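Local coordinates for protein 5'-deoxynucleotidase (Archaeoglobus fulgidus, PDB 1YNB) that probably hydrolyses 2'-deoxyribonucleoside 5'-phosphates to deoxyribonucleosides and phosphate, as a metal-dependent 5'-deoxynucleotidase of the HD-domain family, at residues H85-A88 against R89-V92. Numbering follows the deposited sequence.
Sequences HKIA and RRYV
The guanidinium of R89 folds back along the chain so that one of its faces lies over K86 CA, offset toward the rim, with R89 NH2 3.4 Å from that carbon. The R89 chain, anti at chi2, bends at chi3 (-57°) and so turns the group back along the backbone, where R89 NH1 also makes a weak hydrogen bond to the carbonyl of L84. The aliphatic start of K86 runs past the same group, its CG 3.8 Å from R89 NH2, while K86 NZ stays 5.6 Å from R89 NH1, so the like charges do not meet. The backbone winds through a helix-like turn closed by a mixture of i+3 and i+4 bonds: R89 N donates to H85 O (3.0 Å), and R90 N to I87 O, from above the carbonyl plane. A88 O then takes two bent bonds, one from V92 N (133° at the hydrogen), nearly in line with the carbonyl, and another from Y91 N, which stands above its plane at 2.9 Å. R90 CB and CG pass close by I87 O, and the chain runs extended from CG to NE past that oxygen. V92, with CG2 anti to its carbonyl carbon, brings that methyl within 4.3 Å of A88 CB. The same CB lies over one face of the H85 ring, offset toward its rim. This short turn belongs to the surface connection between helices 78-81 and 96-103. Its chemistry is consistent with a turn shaped largely by its backbone bonds, with H85 ND1 linking it to S26 OG and the R89 guanidinium packed against K86.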
ATOM      1  N   HIS A  85      12.281 -17.415  11.887  1.00 38.95           N
ATOM      2  CA  HIS A  85      13.454 -17.012  11.110  1.00 39.60           C
ATOM      3  C   HIS A  85      14.622 -18.000  11.255  1.00 40.13           C
ATOM      4  O   HIS A  85      14.648 -18.829  12.171  1.00 39.27           O
ATOM      5  CB  HIS A  85      13.917 -15.588  11.496  1.00 38.95           C
ATOM      6  CG  HIS A  85      14.252 -15.421  12.946  1.00 38.25           C
ATOM      7  ND1 HIS A  85      13.481 -14.666  13.807  1.00 38.46           N
ATOM      8  CD2 HIS A  85      15.268 -15.921  13.695  1.00 37.91           C
ATOM      9  CE1 HIS A  85      14.007 -14.707  15.021  1.00 37.33           C
ATOM     10  NE2 HIS A  85      15.091 -15.462  14.979  1.00 36.94           N
ATOM     11  N   LYS A  86      15.579 -17.888  10.335  1.00 41.13           N
ATOM     12  CA  LYS A  86      16.777 -18.738  10.273  1.00 42.09           C
ATOM     13  C   LYS A  86      17.444 -19.041  11.619  1.00 41.51           C
ATOM     14  O   LYS A  86      17.712 -20.204  11.942  1.00 40.93           O
ATOM     15  CB  LYS A  86      17.811 -18.095   9.348  1.00 44.37           C
ATOM     16  CG  LYS A  86      17.191 -17.315   8.184  1.00 48.53           C
ATOM     17  CD  LYS A  86      16.415 -16.068   8.670  1.00 49.77           C
ATOM     18  CE  LYS A  86      15.353 -15.656   7.654  1.00 51.41           C
ATOM     19  NZ  LYS A  86      14.455 -14.567   8.133  1.00 51.57           N
ATOM     20  N   ILE A  87      17.739 -18.000  12.395  1.00 40.32           N
ATOM     21  CA  ILE A  87      18.381 -18.204  13.683  1.00 39.91           C
ATOM     22  C   ILE A  87      17.516 -19.080  14.570  1.00 40.33           C
ATOM     23  O   ILE A  87      18.005 -20.036  15.187  1.00 39.03           O
ATOM     24  CB  ILE A  87      18.631 -16.869  14.414  1.00 40.66           C
ATOM     25  CG1 ILE A  87      19.491 -15.949  13.542  1.00 40.84           C
ATOM     26  CG2 ILE A  87      19.308 -17.129  15.752  1.00 40.93           C
ATOM     27  CD1 ILE A  87      19.729 -14.568  14.146  1.00 40.83           C
ATOM     28  N   ALA A  88      16.222 -18.767  14.611  1.00 40.41           N
ATOM     29  CA  ALA A  88      15.282 -19.509  15.450  1.00 40.53           C
ATOM     30  C   ALA A  88      15.183 -20.984  15.092  1.00 41.27           C
ATOM     31  O   ALA A  88      15.077 -21.843  15.973  1.00 39.63           O
ATOM     32  CB  ALA A  88      13.889 -18.872  15.380  1.00 39.84           C
ATOM     33  N   ARG A  89      15.203 -21.273  13.798  1.00 42.96           N
ATOM     34  CA  ARG A  89      15.083 -22.652  13.351  1.00 45.51           C
ATOM     35  C   ARG A  89      16.222 -23.541  13.827  1.00 46.65           C
ATOM     36  O   ARG A  89      16.156 -24.760  13.699  1.00 46.81           O
ATOM     37  CB  ARG A  89      14.938 -22.703  11.828  1.00 46.18           C
ATOM     38  CG  ARG A  89      13.583 -22.176  11.337  1.00 47.36           C
ATOM     39  CD  ARG A  89      13.303 -22.619   9.911  1.00 48.21           C
ATOM     40  NE  ARG A  89      14.361 -22.191   9.004  1.00 49.45           N
ATOM     41  CZ  ARG A  89      14.488 -20.954   8.530  1.00 50.56           C
ATOM     42  NH1 ARG A  89      13.610 -20.014   8.866  1.00 50.92           N
ATOM     43  NH2 ARG A  89      15.514 -20.647   7.738  1.00 50.56           N
ATOM     44  N   ARG A  90      17.255 -22.930  14.396  1.00 47.84           N
ATOM     45  CA  ARG A  90      18.386 -23.689  14.925  1.00 49.17           C
ATOM     46  C   ARG A  90      17.966 -24.338  16.235  1.00 48.79           C
ATOM     47  O   ARG A  90      18.418 -25.445  16.562  1.00 48.80           O
ATOM     48  CB  ARG A  90      19.586 -22.772  15.179  1.00 51.03           C
ATOM     49  CG  ARG A  90      20.265 -22.300  13.910  1.00 54.95           C
ATOM     50  CD  ARG A  90      21.260 -21.175  14.194  1.00 58.64           C
ATOM     51  NE  ARG A  90      21.993 -20.772  12.995  1.00 60.82           N
ATOM     52  CZ  ARG A  90      22.815 -19.727  12.936  1.00 62.59           C
ATOM     53  NH1 ARG A  90      23.011 -18.963  14.010  1.00 62.98           N
ATOM     54  NH2 ARG A  90      23.450 -19.452  11.802  1.00 63.15           N
ATOM     55  N   TYR A  91      17.089 -23.650  16.971  1.00 47.21           N
ATOM     56  CA  TYR A  91      16.605 -24.134  18.258  1.00 46.28           C
ATOM     57  C   TYR A  91      15.114 -24.445  18.268  1.00 46.78           C
ATOM     58  O   TYR A  91      14.620 -25.029  19.225  1.00 46.51           O
ATOM     59  CB  TYR A  91      16.870 -23.103  19.363  1.00 44.96           C
ATOM     60  CG  TYR A  91      18.248 -22.482  19.332  1.00 43.96           C
ATOM     61  CD1 TYR A  91      18.488 -21.292  18.635  1.00 43.68           C
ATOM     62  CD2 TYR A  91      19.307 -23.073  20.007  1.00 43.42           C
ATOM     63  CE1 TYR A  91      19.759 -20.704  18.621  1.00 43.45           C
ATOM     64  CE2 TYR A  91      20.576 -22.498  20.003  1.00 42.75           C
ATOM     65  CZ  TYR A  91      20.796 -21.316  19.314  1.00 43.61           C
ATOM     66  OH  TYR A  91      22.040 -20.739  19.356  1.00 42.79           O
ATOM     67  N   VAL A  92      14.395 -24.056  17.219  1.00 47.16           N
ATOM     68  CA  VAL A  92      12.950 -24.276  17.200  1.00 47.82           C
ATOM     69  C   VAL A  92      12.442 -25.276  16.172  1.00 48.14           C
ATOM     70  O   VAL A  92      12.726 -25.158  14.981  1.00 48.72           O
ATOM     71  CB  VAL A  92      12.191 -22.934  16.994  1.00 47.43           C
ATOM     72  CG1 VAL A  92      10.680 -23.165  17.052  1.00 48.24           C
ATOM     73  CG2 VAL A  92      12.614 -21.932  18.070  1.00 46.45           C
TER